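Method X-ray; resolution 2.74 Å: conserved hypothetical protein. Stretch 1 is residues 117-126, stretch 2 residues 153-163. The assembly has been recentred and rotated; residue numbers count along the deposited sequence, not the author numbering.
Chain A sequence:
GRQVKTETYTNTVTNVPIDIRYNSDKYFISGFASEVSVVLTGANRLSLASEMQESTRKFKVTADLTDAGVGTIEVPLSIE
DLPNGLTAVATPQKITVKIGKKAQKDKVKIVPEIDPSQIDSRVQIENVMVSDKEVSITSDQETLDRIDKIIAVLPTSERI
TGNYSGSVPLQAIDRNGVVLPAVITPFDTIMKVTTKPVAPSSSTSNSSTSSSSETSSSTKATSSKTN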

ATOM      1  N   SER A 117       7.742  26.362  -8.174  1.00 71.77           N
ATOM      2  CA  SER A 117       6.859  26.352  -9.348  1.00 72.26           C
ATOM      3  C   SER A 117       5.423  26.731  -8.961  1.00 76.69           C
ATOM      4  O   SER A 117       4.704  27.323  -9.768  1.00 77.44           O
ATOM      5  CB  SER A 117       6.867  24.984 -10.027  1.00 74.70           C
ATOM      6  OG  SER A 117       6.311  23.974  -9.203  1.00 80.83           O
ATOM      7  N   GLN A 118       5.022  26.387  -7.723  1.00 72.41           N
ATOM      8  CA  GLN A 118       3.700  26.661  -7.157  1.00 72.28           C
ATOM      9  C   GLN A 118       3.558  28.142  -6.767  1.00 78.29           C
ATOM     10  O   GLN A 118       2.437  28.654  -6.742  1.00 78.45           O
ATOM     11  CB  GLN A 118       3.448  25.762  -5.934  1.00 72.07           C
ATOM     12  CG  GLN A 118       3.409  24.271  -6.268  1.00 77.66           C
ATOM     13  CD  GLN A 118       3.318  23.391  -5.047  1.00 90.61           C
ATOM     14  OE1 GLN A 118       4.169  23.428  -4.150  1.00 84.92           O
ATOM     15  NE2 GLN A 118       2.339  22.505  -5.036  1.00 81.44           N
ATOM     16  N   ILE A 119       4.686  28.824  -6.473  1.00 76.07           N
ATOM     17  CA  ILE A 119       4.724  30.245  -6.098  1.00 77.46           C
ATOM     18  C   ILE A 119       4.649  31.095  -7.375  1.00 84.18           C
ATOM     19  O   ILE A 119       5.410  30.850  -8.315  1.00 84.27           O
ATOM     20  CB  ILE A 119       5.994  30.587  -5.255  1.00 80.46           C
ATOM     21  CG1 ILE A 119       6.232  29.562  -4.118  1.00 79.43           C
ATOM     22  CG2 ILE A 119       5.937  32.034  -4.723  1.00 82.22           C
ATOM     23  CD1 ILE A 119       7.614  29.620  -3.434  1.00 86.33           C
ATOM     24  N   ASP A 120       3.739  32.090  -7.405  1.00 82.68           N
ATOM     25  CA  ASP A 120       3.575  32.992  -8.549  1.00 84.57           C
ATOM     26  C   ASP A 120       4.774  33.944  -8.638  1.00 90.21           C
ATOM     27  O   ASP A 120       5.370  34.279  -7.610  1.00 89.57           O
ATOM     28  CB  ASP A 120       2.252  33.779  -8.442  1.00 87.39           C
ATOM     29  CG  ASP A 120       1.883  34.629  -9.650  1.00 99.72           C
ATOM     30  OD1 ASP A 120       2.344  34.308 -10.772  1.00100.65           O
ATOM     31  OD2 ASP A 120       1.069  35.564  -9.492  1.00106.78           O
ATOM     32  N   SER A 121       5.134  34.355  -9.866  1.00 88.48           N
ATOM     33  CA  SER A 121       6.261  35.248 -10.149  1.00 89.68           C
ATOM     34  C   SER A 121       6.062  36.649  -9.539  1.00 94.69           C
ATOM     35  O   SER A 121       7.037  37.249  -9.081  1.00 94.66           O
ATOM     36  CB  SER A 121       6.471  35.375 -11.655  1.00 94.78           C
ATOM     37  OG  SER A 121       5.310  35.865 -12.308  1.00104.68           O
ATOM     38  N   ARG A 122       4.810  37.151  -9.518  1.00 91.75           N
ATOM     39  CA  ARG A 122       4.458  38.473  -8.989  1.00 92.73           C
ATOM     40  C   ARG A 122       4.111  38.423  -7.479  1.00 95.28           C
ATOM     41  O   ARG A 122       3.615  39.413  -6.934  1.00 95.77           O
ATOM     42  CB  ARG A 122       3.266  39.041  -9.777  1.00 94.42           C
ATOM     43  N   VAL A 123       4.396  37.288  -6.806  1.00 89.86           N
ATOM     44  CA  VAL A 123       4.096  37.078  -5.383  1.00 88.43           C
ATOM     45  C   VAL A 123       5.374  36.625  -4.634  1.00 90.74           C
ATOM     46  O   VAL A 123       6.135  35.803  -5.151  1.00 89.80           O
ATOM     47  CB  VAL A 123       2.943  36.038  -5.222  1.00 91.23           C
ATOM     48  CG1 VAL A 123       2.703  35.665  -3.765  1.00 89.91           C
ATOM     49  CG2 VAL A 123       1.648  36.537  -5.857  1.00 92.18           C
ATOM     50  N   GLN A 124       5.584  37.165  -3.414  1.00 86.63           N
ATOM     51  CA  GLN A 124       6.694  36.833  -2.512  1.00 85.35           C
ATOM     52  C   GLN A 124       6.130  36.367  -1.160  1.00 87.18           C
ATOM     53  O   GLN A 124       5.298  37.065  -0.576  1.00 87.34           O
ATOM     54  CB  GLN A 124       7.639  38.035  -2.340  1.00 88.03           C
ATOM     55  N   ILE A 125       6.555  35.180  -0.677  1.00 81.42           N
ATOM     56  CA  ILE A 125       6.061  34.595   0.580  1.00 79.73           C
ATOM     57  C   ILE A 125       6.737  35.292   1.779  1.00 82.76           C
ATOM     58  O   ILE A 125       7.965  35.379   1.847  1.00 82.46           O
ATOM     59  CB  ILE A 125       6.267  33.051   0.623  1.00 81.26           C
ATOM     60  CG1 ILE A 125       5.423  32.363  -0.486  1.00 81.16           C
ATOM     61  CG2 ILE A 125       5.914  32.483   2.011  1.00 81.13           C
ATOM     62  CD1 ILE A 125       5.530  30.836  -0.598  1.00 85.81           C
ATOM     63  N   GLU A 126       5.902  35.766   2.727  1.00 78.68           N
ATOM     64  CA  GLU A 126       6.293  36.462   3.952  1.00 78.62           C
ATOM     65  C   GLU A 126       6.493  35.467   5.111  1.00 79.93           C
ATOM     66  O   GLU A 126       7.572  35.440   5.706  1.00 79.27           O
ATOM     67  CB  GLU A 126       5.219  37.514   4.320  1.00 81.19           C
ATOM     68  CG  GLU A 126       5.433  38.245   5.639  1.00 93.52           C
ATOM     69  CD  GLU A 126       6.654  39.138   5.726  1.00118.63           C
ATOM     70  OE1 GLU A 126       6.755  40.091   4.920  1.00117.44           O
ATOM     71  OE2 GLU A 126       7.462  38.940   6.660  1.00113.81           O
ATOM     72  N   VAL A 153       3.770  19.241   3.138  1.00 53.39           N
ATOM     73  CA  VAL A 153       3.946  19.519   1.712  1.00 53.42           C
ATOM     74  C   VAL A 153       2.602  19.993   1.093  1.00 58.06           C
ATOM     75  O   VAL A 153       1.556  19.371   1.293  1.00 57.30           O
ATOM     76  CB  VAL A 153       4.531  18.276   0.962  1.00 56.57           C
ATOM     77  CG1 VAL A 153       3.729  16.997   1.210  1.00 55.75           C
ATOM     78  CG2 VAL A 153       4.722  18.536  -0.531  1.00 56.67           C
ATOM     79  N   LEU A 154       2.666  21.116   0.351  1.00 55.68           N
ATOM     80  CA  LEU A 154       1.546  21.719  -0.375  1.00 56.26           C
ATOM     81  C   LEU A 154       1.154  20.817  -1.557  1.00 61.09           C
ATOM     82  O   LEU A 154       2.050  20.422  -2.312  1.00 60.61           O
ATOM     83  CB  LEU A 154       1.943  23.138  -0.856  1.00 57.07           C
ATOM     84  CG  LEU A 154       0.967  23.913  -1.764  1.00 62.44           C
ATOM     85  CD1 LEU A 154      -0.288  24.331  -1.024  1.00 62.96           C
ATOM     86  CD2 LEU A 154       1.623  25.152  -2.319  1.00 65.46           C
ATOM     87  N   PRO A 155      -0.151  20.470  -1.745  1.00 58.49           N
ATOM     88  CA  PRO A 155      -0.528  19.608  -2.882  1.00 58.31           C
ATOM     89  C   PRO A 155      -0.099  20.213  -4.221  1.00 63.68           C
ATOM     90  O   PRO A 155      -0.182  21.429  -4.406  1.00 64.12           O
ATOM     91  CB  PRO A 155      -2.054  19.524  -2.770  1.00 60.20           C
ATOM     92  CG  PRO A 155      -2.343  19.797  -1.342  1.00 64.44           C
ATOM     93  CD  PRO A 155      -1.337  20.827  -0.942  1.00 60.38           C
ATOM     94  N   THR A 156       0.394  19.351  -5.133  1.00 60.65           N
ATOM     95  CA  THR A 156       0.926  19.686  -6.463  1.00 61.57           C
ATOM     96  C   THR A 156      -0.075  20.551  -7.270  1.00 67.88           C
ATOM     97  O   THR A 156       0.350  21.477  -7.964  1.00 68.35           O
ATOM     98  CB  THR A 156       1.258  18.388  -7.221  1.00 68.12           C
ATOM     99  OG1 THR A 156       2.044  17.541  -6.382  1.00 66.18           O
ATOM    100  CG2 THR A 156       1.997  18.634  -8.531  1.00 67.34           C
ATOM    101  N   SER A 157      -1.387  20.264  -7.147  1.00 65.41           N
ATOM    102  CA  SER A 157      -2.479  20.962  -7.830  1.00 66.84           C
ATOM    103  C   SER A 157      -2.680  22.406  -7.327  1.00 73.24           C
ATOM    104  O   SER A 157      -3.249  23.224  -8.058  1.00 74.14           O
ATOM    105  CB  SER A 157      -3.783  20.192  -7.640  1.00 70.41           C
ATOM    106  OG  SER A 157      -4.118  20.054  -6.267  1.00 78.80           O
ATOM    107  N   GLU A 158      -2.250  22.712  -6.086  1.00 70.33           N
ATOM    108  CA  GLU A 158      -2.425  24.033  -5.471  1.00 71.44           C
ATOM    109  C   GLU A 158      -1.334  25.020  -5.906  1.00 76.91           C
ATOM    110  O   GLU A 158      -0.193  24.620  -6.150  1.00 76.13           O
ATOM    111  CB  GLU A 158      -2.425  23.924  -3.937  1.00 72.30           C
ATOM    112  CG  GLU A 158      -3.534  23.069  -3.334  1.00 82.97           C
ATOM    113  CD  GLU A 158      -4.969  23.546  -3.472  1.00106.73           C
ATOM    114  OE1 GLU A 158      -5.189  24.750  -3.743  1.00102.06           O
ATOM    115  OE2 GLU A 158      -5.880  22.720  -3.239  1.00102.33           O
ATOM    116  N   ARG A 159      -1.696  26.317  -5.980  1.00 75.21           N
ATOM    117  CA  ARG A 159      -0.815  27.428  -6.364  1.00 76.16           C
ATOM    118  C   ARG A 159      -0.896  28.580  -5.358  1.00 81.04           C
ATOM    119  O   ARG A 159      -1.981  28.869  -4.845  1.00 81.11           O
ATOM    120  CB  ARG A 159      -1.176  27.953  -7.772  1.00 77.93           C
ATOM    121  CG  ARG A 159      -0.955  26.985  -8.941  1.00 89.12           C
ATOM    122  CD  ARG A 159       0.512  26.735  -9.254  1.00 99.71           C
ATOM    123  NE  ARG A 159       0.685  25.859 -10.414  1.00108.17           N
ATOM    124  CZ  ARG A 159       0.786  24.534 -10.349  1.00120.14           C
ATOM    125  NH1 ARG A 159       0.729  23.913  -9.179  1.00104.20           N
ATOM    126  NH2 ARG A 159       0.944  23.822 -11.457  1.00107.77           N
ATOM    127  N   ILE A 160       0.243  29.250  -5.099  1.00 77.90           N
ATOM    128  CA  ILE A 160       0.309  30.402  -4.193  1.00 78.34           C
ATOM    129  C   ILE A 160       0.262  31.673  -5.062  1.00 83.56           C
ATOM    130  O   ILE A 160       1.258  32.044  -5.687  1.00 83.58           O
ATOM    131  CB  ILE A 160       1.555  30.356  -3.243  1.00 80.76           C
ATOM    132  CG1 ILE A 160       1.666  29.023  -2.438  1.00 79.58           C
ATOM    133  CG2 ILE A 160       1.633  31.592  -2.326  1.00 82.35           C
ATOM    134  CD1 ILE A 160       0.522  28.675  -1.417  1.00 85.50           C
ATOM    135  N   THR A 161      -0.923  32.305  -5.125  1.00 80.77           N
ATOM    136  CA  THR A 161      -1.173  33.527  -5.902  1.00 82.00           C
ATOM    137  C   THR A 161      -1.456  34.702  -4.946  1.00 86.07           C
ATOM    138  O   THR A 161      -1.643  35.839  -5.389  1.00 87.31           O
ATOM    139  CB  THR A 161      -2.338  33.309  -6.887  1.00 89.54           C
ATOM    140  OG1 THR A 161      -3.518  32.965  -6.161  1.00 87.97           O
ATOM    141  CG2 THR A 161      -2.036  32.236  -7.930  1.00 87.51           C
ATOM    142  N   GLY A 162      -1.470  34.401  -3.651  1.00 80.91           N
ATOM    143  CA  GLY A 162      -1.713  35.345  -2.568  1.00 80.98           C
ATOM    144  C   GLY A 162      -1.780  34.628  -1.236  1.00 82.52           C
ATOM    145  O   GLY A 162      -1.225  33.530  -1.102  1.00 80.94           O
ATOM    146  N   ASN A 163      -2.457  35.239  -0.239  1.00 78.44           N
ATOM    147  CA  ASN A 163      -2.621  34.642   1.089  1.00 76.80           C
ATOM    148  C   ASN A 163      -3.427  33.347   0.965  1.00 78.18           C
ATOM    149  O   ASN A 163      -4.564  33.364   0.486  1.00 78.45           O
ATOM    150  CB  ASN A 163      -3.280  35.618   2.080  1.00 78.43           C
ATOM    151  CG  ASN A 163      -2.443  36.821   2.467  1.00100.37           C
ATOM    152  OD1 ASN A 163      -1.262  36.952   2.116  1.00 94.54           O
ATOM    153  ND2 ASN A 163      -3.032  37.713   3.246  1.00 92.47           N
TER

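The two stretches are joined by a single beta bridge, Ile-119 with Ile-160. Two backbone hydrogen bonds clasp Ile-160: its N donates to Gln-118 O (2.8 Å), and its O accepts from Asp-120 N (3.0 Å). The register rises together, Gln-118 beside Arg-159 and Asp-120 beside Thr-161, so the two backbone segments run parallel here. Ile-119 lends its backbone while its side chain points away.

Gln-118 is the most heavily covered residue. With chi1 m and chi2 t, its extended chain carries the amide into the type I turn from Pro-155 to Glu-158. There NE2 makes a weak but nearly linear hydrogen bond to Leu-154 O (3.4 Å); Pro-155 O lies nearer NE2, at 2.8 Å, but at a poor angle, and it accepts from Glu-158 N (3.0 Å) within the turn. A long polar side chain suits this buried site lined with carbonyls.

Arg-159, m at chi1 and chi2, folds back so that NH1 bonds Thr-156 O (2.7 Å) and Glu-158 O (3.2 Å), bracing the turn.

Beyond the bridge, the Asp-120 to Val-123 turn brings Val-123, chi1 t, back toward stretch 2. Ile-160, m at both chi angles, offers CG2 to Val-123 CG1 (4.5 Å) and Ile-125 CG1 (4.3 Å): branched aliphatic chains form a small apolar cluster.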